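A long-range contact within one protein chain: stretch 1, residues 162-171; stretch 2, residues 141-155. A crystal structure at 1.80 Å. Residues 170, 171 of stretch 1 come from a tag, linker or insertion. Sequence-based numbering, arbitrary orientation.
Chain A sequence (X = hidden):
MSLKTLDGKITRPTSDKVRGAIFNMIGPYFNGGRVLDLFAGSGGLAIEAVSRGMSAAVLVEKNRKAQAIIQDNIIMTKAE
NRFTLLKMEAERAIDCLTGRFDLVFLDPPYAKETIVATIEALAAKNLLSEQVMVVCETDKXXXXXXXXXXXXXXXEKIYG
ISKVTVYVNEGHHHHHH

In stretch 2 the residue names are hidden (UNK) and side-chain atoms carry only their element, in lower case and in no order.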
ATOM      1  N   SER A 162      -2.036 -11.674 -27.945  1.00 27.20           N
ATOM      2  CA  SER A 162      -1.172 -11.108 -26.923  1.00 26.70           C
ATOM      3  C   SER A 162       0.098 -11.911 -26.716  1.00 25.75           C
ATOM      4  O   SER A 162       0.227 -13.053 -27.160  1.00 25.61           O
ATOM      5  CB  SER A 162      -1.924 -11.010 -25.596  1.00 25.59           C
ATOM      6  OG  SER A 162      -2.183 -12.298 -25.073  1.00 29.54           O
ATOM      7  N   LYS A 163       1.044 -11.294 -26.030  1.00 23.84           N
ATOM      8  CA  LYS A 163       2.296 -11.952 -25.734  1.00 23.08           C
ATOM      9  C   LYS A 163       2.664 -11.612 -24.306  1.00 22.18           C
ATOM     10  O   LYS A 163       2.522 -10.460 -23.877  1.00 21.43           O
ATOM     11  CB  LYS A 163       3.403 -11.476 -26.680  1.00 24.14           C
ATOM     12  CG  LYS A 163       4.736 -12.156 -26.406  1.00 28.35           C
ATOM     13  CD  LYS A 163       5.767 -11.881 -27.491  1.00 31.63           C
ATOM     14  CE  LYS A 163       6.245 -10.450 -27.475  1.00 32.45           C
ATOM     15  NZ  LYS A 163       7.333 -10.264 -28.482  1.00 35.71           N
ATOM     16  N   VAL A 164       3.106 -12.624 -23.565  1.00 20.52           N
ATOM     17  CA  VAL A 164       3.523 -12.433 -22.189  1.00 21.67           C
ATOM     18  C   VAL A 164       5.017 -12.700 -22.130  1.00 20.94           C
ATOM     19  O   VAL A 164       5.495 -13.739 -22.587  1.00 21.65           O
ATOM     20  CB  VAL A 164       2.806 -13.395 -21.217  1.00 21.52           C
ATOM     21  CG1 VAL A 164       3.416 -13.273 -19.825  1.00 22.63           C
ATOM     22  CG2 VAL A 164       1.320 -13.065 -21.159  1.00 24.17           C
ATOM     23  N   THR A 165       5.748 -11.740 -21.588  1.00 19.55           N
ATOM     24  CA  THR A 165       7.191 -11.853 -21.456  1.00 19.09           C
ATOM     25  C   THR A 165       7.505 -11.704 -19.973  1.00 18.73           C
ATOM     26  O   THR A 165       7.040 -10.767 -19.325  1.00 19.17           O
ATOM     27  CB  THR A 165       7.905 -10.729 -22.228  1.00 19.68           C
ATOM     28  OG1 THR A 165       7.514 -10.769 -23.608  1.00 22.44           O
ATOM     29  CG2 THR A 165       9.420 -10.890 -22.136  1.00 21.65           C
ATOM     30  N   VAL A 166       8.290 -12.624 -19.435  1.00 16.98           N
ATOM     31  CA  VAL A 166       8.639 -12.556 -18.026  1.00 17.38           C
ATOM     32  C   VAL A 166      10.134 -12.338 -17.880  1.00 17.73           C
ATOM     33  O   VAL A 166      10.927 -13.103 -18.425  1.00 18.76           O
ATOM     34  CB  VAL A 166       8.285 -13.861 -17.300  1.00 17.95           C
ATOM     35  CG1 VAL A 166       8.596 -13.721 -15.802  1.00 19.48           C
ATOM     36  CG2 VAL A 166       6.818 -14.211 -17.533  1.00 19.17           C
ATOM     37  N   TYR A 167      10.511 -11.287 -17.160  1.00 17.55           N
ATOM     38  CA  TYR A 167      11.916 -10.986 -16.919  1.00 17.96           C
ATOM     39  C   TYR A 167      12.258 -11.401 -15.503  1.00 18.56           C
ATOM     40  O   TYR A 167      11.423 -11.300 -14.602  1.00 19.36           O
ATOM     41  CB  TYR A 167      12.208  -9.489 -17.057  1.00 16.92           C
ATOM     42  CG  TYR A 167      12.216  -8.975 -18.476  1.00 17.59           C
ATOM     43  CD1 TYR A 167      11.044  -8.540 -19.089  1.00 16.93           C
ATOM     44  CD2 TYR A 167      13.405  -8.916 -19.206  1.00 19.16           C
ATOM     45  CE1 TYR A 167      11.055  -8.054 -20.397  1.00 17.08           C
ATOM     46  CE2 TYR A 167      13.426  -8.434 -20.515  1.00 18.54           C
ATOM     47  CZ  TYR A 167      12.250  -8.004 -21.101  1.00 19.55           C
ATOM     48  OH  TYR A 167      12.275  -7.509 -22.388  1.00 20.65           O
ATOM     49  N   VAL A 168      13.488 -11.866 -15.313  1.00 18.34           N
ATOM     50  CA  VAL A 168      13.957 -12.283 -14.001  1.00 19.60           C
ATOM     51  C   VAL A 168      15.426 -11.907 -13.865  1.00 20.89           C
ATOM     52  O   VAL A 168      16.100 -11.641 -14.865  1.00 19.87           O
ATOM     53  CB  VAL A 168      13.842 -13.818 -13.798  1.00 19.48           C
ATOM     54  CG1 VAL A 168      12.402 -14.274 -13.990  1.00 17.86           C
ATOM     55  CG2 VAL A 168      14.772 -14.546 -14.755  1.00 21.21           C
ATOM     56  N   ASN A 169      15.915 -11.891 -12.628  1.00 22.12           N
ATOM     57  CA  ASN A 169      17.316 -11.580 -12.347  1.00 25.90           C
ATOM     58  C   ASN A 169      18.203 -12.764 -12.716  1.00 27.52           C
ATOM     59  O   ASN A 169      17.734 -13.896 -12.830  1.00 25.25           O
ATOM     60  CB  ASN A 169      17.508 -11.269 -10.863  1.00 27.49           C
ATOM     61  CG  ASN A 169      17.146  -9.845 -10.514  1.00 29.76           C
ATOM     62  OD1 ASN A 169      16.531  -9.587  -9.480  1.00 32.88           O
ATOM     63  ND2 ASN A 169      17.542  -8.907 -11.367  1.00 33.36           N
ATOM     64  N   GLU A 170      19.492 -12.497 -12.882  1.00 30.17           N
ATOM     65  CA  GLU A 170      20.452 -13.532 -13.242  1.00 32.12           C
ATOM     66  C   GLU A 170      20.471 -14.719 -12.278  1.00 31.82           C
ATOM     67  O   GLU A 170      20.702 -15.854 -12.691  1.00 34.53           O
ATOM     68  CB  GLU A 170      21.855 -12.922 -13.342  1.00 37.02           C
ATOM     69  CG  GLU A 170      22.318 -12.200 -12.084  1.00 42.24           C
ATOM     70  CD  GLU A 170      23.621 -11.442 -12.287  1.00 47.10           C
ATOM     71  OE1 GLU A 170      23.677 -10.582 -13.195  1.00 48.76           O
ATOM     72  OE2 GLU A 170      24.587 -11.704 -11.536  1.00 48.15           O
ATOM     73  N   GLY A 171      20.215 -14.469 -11.002  1.00 29.75           N
ATOM     74  CA  GLY A 171      20.237 -15.562 -10.040  1.00 29.36           C
ATOM     75  C   GLY A 171      18.898 -16.220  -9.764  1.00 26.18           C
ATOM     76  O   GLY A 171      18.732 -16.895  -8.748  1.00 26.21           O
ATOM     77  N   UNK A 141       2.868  -8.484 -31.536  1.00 29.45           N
ATOM     78  CA  UNK A 141       3.900  -7.912 -32.388  1.00 32.95           C
ATOM     79  C   UNK A 141       4.991  -7.124 -31.667  1.00 31.59           C
ATOM     80  O   UNK A 141       6.067  -6.911 -32.222  1.00 34.19           O
ATOM     81  c   UNK A 141       3.273  -7.010 -33.460  1.00 34.39           C
ATOM     82  c   UNK A 141       2.375  -7.825 -34.373  1.00 37.36           C
ATOM     83  o   UNK A 141       2.498  -5.988 -32.825  1.00 38.80           O
ATOM     84  N   UNK A 142       4.722  -6.692 -30.439  1.00 30.83           N
ATOM     85  CA  UNK A 142       5.707  -5.934 -29.674  1.00 28.98           C
ATOM     86  C   UNK A 142       6.948  -6.776 -29.398  1.00 29.49           C
ATOM     87  O   UNK A 142       6.861  -7.873 -28.850  1.00 30.29           O
ATOM     88  c   UNK A 142       5.131  -5.454 -28.319  1.00 29.85           C
ATOM     89  c   UNK A 142       4.016  -4.453 -28.555  1.00 28.73           C
ATOM     90  c   UNK A 142       6.229  -4.812 -27.482  1.00 29.35           C
ATOM     91  N   UNK A 143       8.107  -6.266 -29.794  1.00 28.99           N
ATOM     92  CA  UNK A 143       9.356  -6.976 -29.572  1.00 28.63           C
ATOM     93  C   UNK A 143      10.092  -6.329 -28.405  1.00 27.13           C
ATOM     94  O   UNK A 143      10.373  -5.136 -28.422  1.00 28.73           O
ATOM     95  c   UNK A 143      10.218  -6.934 -30.835  1.00 31.45           C
ATOM     96  c   UNK A 143      10.487  -7.453 -33.263  1.00 35.35           C
ATOM     97  c   UNK A 143       9.369  -9.102 -31.735  1.00 34.66           C
ATOM     98  c   UNK A 143       9.588  -7.625 -32.048  1.00 33.16           C
ATOM     99  N   UNK A 144      10.383  -7.120 -27.382  1.00 24.34           N
ATOM    100  CA  UNK A 144      11.078  -6.611 -26.214  1.00 23.81           C
ATOM    101  C   UNK A 144      12.520  -7.114 -26.207  1.00 24.25           C
ATOM    102  O   UNK A 144      12.812  -8.197 -26.704  1.00 24.33           O
ATOM    103  c   UNK A 144       8.310  -7.162 -23.526  1.00 20.80           C
ATOM    104  c   UNK A 144       8.863  -5.039 -24.729  1.00 21.85           C
ATOM    105  c   UNK A 144       8.907  -6.562 -24.792  1.00 21.46           C
ATOM    106  c   UNK A 144      10.356  -7.050 -24.939  1.00 21.85           C
ATOM    107  N   UNK A 145      13.436  -6.333 -25.622  1.00 24.31           N
ATOM    108  CA  UNK A 145      14.846  -6.723 -25.569  1.00 23.22           C
ATOM    109  C   UNK A 145      15.116  -7.897 -24.634  1.00 25.07           C
ATOM    110  O   UNK A 145      14.439  -8.068 -23.617  1.00 23.00           O
ATOM    111  c   UNK A 145      15.531  -5.440 -25.115  1.00 24.10           C
ATOM    112  c   UNK A 145      14.525  -4.865 -24.177  1.00 25.03           C
ATOM    113  c   UNK A 145      13.212  -5.062 -24.909  1.00 23.45           C
ATOM    114  N   UNK A 146      16.111  -8.706 -24.981  1.00 23.18           N
ATOM    115  CA  UNK A 146      16.450  -9.858 -24.157  1.00 24.82           C
ATOM    116  C   UNK A 146      16.921  -9.460 -22.771  1.00 22.32           C
ATOM    117  O   UNK A 146      16.730 -10.201 -21.807  1.00 22.29           O
ATOM    118  c   UNK A 146      17.517 -10.714 -24.839  1.00 27.43           C
ATOM    119  n   UNK A 146      18.346 -14.644 -27.821  1.00 43.48           N
ATOM    120  c   UNK A 146      17.366 -13.599 -27.400  1.00 40.73           C
ATOM    121  c   UNK A 146      16.964 -11.580 -25.958  1.00 33.14           C
ATOM    122  c   UNK A 146      17.965 -12.646 -26.374  1.00 37.48           C
ATOM    123  N   UNK A 147      17.541  -8.292 -22.669  1.00 21.80           N
ATOM    124  CA  UNK A 147      18.023  -7.812 -21.383  1.00 21.85           C
ATOM    125  C   UNK A 147      17.642  -6.365 -21.112  1.00 20.74           C
ATOM    126  O   UNK A 147      17.652  -5.521 -22.007  1.00 22.65           O
ATOM    127  c   UNK A 147      20.046  -9.379 -21.174  1.00 31.16           C
ATOM    128  o   UNK A 147      22.086 -10.596 -20.995  1.00 39.67           O
ATOM    129  c   UNK A 147      19.549  -7.950 -21.294  1.00 25.38           C
ATOM    130  c   UNK A 147      21.564  -9.473 -21.159  1.00 35.72           C
ATOM    131  o   UNK A 147      22.235  -8.427 -21.310  1.00 37.31           O
ATOM    132  N   UNK A 148      17.298  -6.097 -19.862  1.00 18.80           N
ATOM    133  CA  UNK A 148      16.942  -4.757 -19.410  1.00 21.15           C
ATOM    134  C   UNK A 148      17.569  -4.639 -18.032  1.00 22.22           C
ATOM    135  O   UNK A 148      17.221  -5.395 -17.128  1.00 21.30           O
ATOM    136  c   UNK A 148      13.204  -4.778 -20.528  1.00 19.91           C
ATOM    137  c   UNK A 148      14.731  -4.782 -20.613  1.00 22.07           C
ATOM    138  c   UNK A 148      15.120  -3.189 -18.710  1.00 21.18           C
ATOM    139  c   UNK A 148      15.420  -4.577 -19.264  1.00 20.72           C
ATOM    140  N   UNK A 149      18.491  -3.697 -17.871  1.00 23.07           N
ATOM    141  CA  UNK A 149      19.167  -3.525 -16.592  1.00 26.01           C
ATOM    142  C   UNK A 149      19.788  -4.871 -16.212  1.00 25.63           C
ATOM    143  O   UNK A 149      20.469  -5.491 -17.021  1.00 26.50           O
ATOM    144  c   UNK A 149      18.168  -3.071 -15.524  1.00 25.87           C
ATOM    145  N   UNK A 150      19.535  -5.332 -14.993  1.00 26.67           N
ATOM    146  CA  UNK A 150      20.085  -6.603 -14.542  1.00 28.24           C
ATOM    147  C   UNK A 150      19.169  -7.782 -14.845  1.00 27.26           C
ATOM    148  O   UNK A 150      19.459  -8.916 -14.465  1.00 29.21           O
ATOM    149  c   UNK A 150      21.263  -5.431 -12.669  1.00 32.70           C
ATOM    150  c   UNK A 150      20.338  -6.578 -13.030  1.00 30.21           C
ATOM    151  o   UNK A 150      19.091  -6.404 -12.344  1.00 33.32           O
ATOM    152  N   UNK A 151      18.069  -7.524 -15.541  1.00 24.69           N
ATOM    153  CA  UNK A 151      17.128  -8.589 -15.845  1.00 22.71           C
ATOM    154  C   UNK A 151      17.230  -9.150 -17.254  1.00 22.07           C
ATOM    155  O   UNK A 151      17.768  -8.510 -18.162  1.00 22.88           O
ATOM    156  c   UNK A 151      15.331  -7.729 -14.158  1.00 24.86           C
ATOM    157  c   UNK A 151      15.877  -6.341 -13.837  1.00 27.49           C
ATOM    158  c   UNK A 151      15.695  -8.116 -15.592  1.00 24.42           C
ATOM    159  c   UNK A 151      13.818  -7.747 -14.004  1.00 28.29           C
ATOM    160  N   UNK A 152      16.703 -10.361 -17.416  1.00 20.74           N
ATOM    161  CA  UNK A 152      16.715 -11.024 -18.706  1.00 21.45           C
ATOM    162  C   UNK A 152      15.433 -11.806 -18.917  1.00 20.06           C
ATOM    163  O   UNK A 152      14.788 -12.221 -17.952  1.00 20.18           O
ATOM    164  N   UNK A 153      15.059 -12.020 -20.170  1.00 21.66           N
ATOM    165  CA  UNK A 153      13.838 -12.764 -20.462  1.00 22.81           C
ATOM    166  C   UNK A 153      13.973 -14.224 -20.066  1.00 24.16           C
ATOM    167  O   UNK A 153      14.895 -14.921 -20.499  1.00 25.57           O
ATOM    168  c   UNK A 153      13.141 -11.252 -22.353  1.00 21.97           C
ATOM    169  c   UNK A 153      12.820 -11.064 -23.834  1.00 24.02           C
ATOM    170  c   UNK A 153      13.465 -12.697 -21.958  1.00 21.21           C
ATOM    171  c   UNK A 153      12.273 -13.605 -22.232  1.00 23.27           C
ATOM    172  N   UNK A 154      13.043 -14.676 -19.237  1.00 23.21           N
ATOM    173  CA  UNK A 154      13.013 -16.051 -18.766  1.00 25.31           C
ATOM    174  C   UNK A 154      12.055 -16.852 -19.633  1.00 26.67           C
ATOM    175  O   UNK A 154      12.392 -17.934 -20.115  1.00 27.34           O
ATOM    176  c   UNK A 154      11.082 -17.823 -16.041  1.00 30.27           C
ATOM    177  c   UNK A 154      11.220 -19.192 -15.713  1.00 32.11           C
ATOM    178  c   UNK A 154      12.250 -17.445 -16.776  1.00 28.73           C
ATOM    179  c   UNK A 154       8.967 -17.831 -14.903  1.00 33.16           C
ATOM    180  c   UNK A 154       9.134 -19.194 -14.592  1.00 32.28           C
ATOM    181  c   UNK A 154      12.566 -16.084 -17.301  1.00 26.10           C
ATOM    182  c   UNK A 154       9.934 -17.137 -15.623  1.00 31.72           C
ATOM    183  c   UNK A 154      13.027 -18.568 -16.866  1.00 29.79           C
ATOM    184  n   UNK A 154      12.413 -19.622 -16.228  1.00 30.91           N
ATOM    185  c   UNK A 154      10.248 -19.887 -14.988  1.00 32.53           C
ATOM    186  N   UNK A 155      10.861 -16.304 -19.837  1.00 25.20           N
ATOM    187  CA  UNK A 155       9.844 -16.951 -20.651  1.00 27.03           C
ATOM    188  C   UNK A 155       9.105 -15.924 -21.488  1.00 25.53           C
ATOM    189  O   UNK A 155       8.963 -14.767 -21.097  1.00 23.35           O
ATOM    190  c   UNK A 155       8.817 -17.670 -19.778  1.00 27.71           C
ATOM    191  c   UNK A 155       8.512 -20.887 -17.709  1.00 36.27           C
ATOM    192  n   UNK A 155       7.374 -21.470 -16.943  1.00 34.47           N
ATOM    193  c   UNK A 155       9.295 -18.922 -19.082  1.00 32.66           C
ATOM    194  c   UNK A 155       8.146 -19.534 -18.292  1.00 34.19           C
TER

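Position 141 has three side-chain atoms, a first carbon bearing one oxygen and one carbon. That is Thr141, whose CA-to-CB bond points away from stretch 1. Position 142 has three carbons, forked at the first: Val142. Its backbone O lies 2.5 Å from Lys163 NZ, a very short hydrogen bond that fixes the end of the lysine chain.

Four carbons forked at the second identify position 143 as Leu143; its CD2 comes within 4.0 Å of Lys163 NZ. Position 144 repeats that pattern, so it is Leu144. Its CB-bearing side points toward stretch 1, with CB 3.2 Å from Tyr167 OH and CD1 3.7 Å from Thr165 OG1. At position 145 three carbons close a ring onto the backbone N, which only proline does. Pro145 O accepts a hydrogen bond from Tyr167 OH at 2.6 Å, near the plane of the tyrosine ring.

Position 146 carries four carbons in a row ending in nitrogen: Lys146, pointing away. Position 147 has three carbons, the last with two oxygens; the length separates Glu147 from aspartate, and nothing on stretch 1 covers it. Position 148 has four carbons forked at the first, one arm two carbons long, hence Ile148, whose CD1 reaches to 3.4 Å from Tyr167 CZ.

A single carbon makes position 149 Ala149, beyond reach of stretch 1. Position 150 has a first carbon carrying one oxygen and one carbon: Thr150, at the exposed end of the contact beside Asn169. Position 151, four carbons forked at the second, is Leu151; its CD2 lies 3.9 Å from Tyr167 CB. The type II' turn from Ile148 to Leu151 sends the chain back alongside stretch 1.

Position 152 has no side-chain atoms and is Gly152. Its pairing with Val168 is entirely backbone: N to Val168 O at 2.9 Å, and Val168 N to O of Gly152 at 3.0 Å. Room exists for a CB here, so the pairing itself does not demand glycine. Position 153 has four carbons forked at the first, one arm longer: Ile153, with CG1 3.4 Å from Tyr167 CE2 and 3.7 Å from Thr165 CG2.

Fused five- and six-membered rings with one nitrogen, borne on one carbon, mark position 154 as Trp154. Its CE3 meets Val166 CG1 at 3.7 Å, at the ring edge, and its CB lies 3.7 Å from Val168 CG2. Position 155, four carbons in a row ending in nitrogen, is Lys155, whose end leads away from stretch 1.

The contact works as an antiparallel strand pairing broken by a bulge between Val166 and Tyr167. There Val166 O accepts from Trp154 N at 2.8 Å and, weakly, from Lys155 N at 3.5 Å, while Val166 N donates to Lys155 O at 2.8 Å. Tyr167 and Ile153 share one face, and the tyrosine ring extends past the strand to Ile148 and Pro145, tying the preceding loop to the sheet.

Stretch 2, residues 141-155: TVLLPKEIATLGIWK
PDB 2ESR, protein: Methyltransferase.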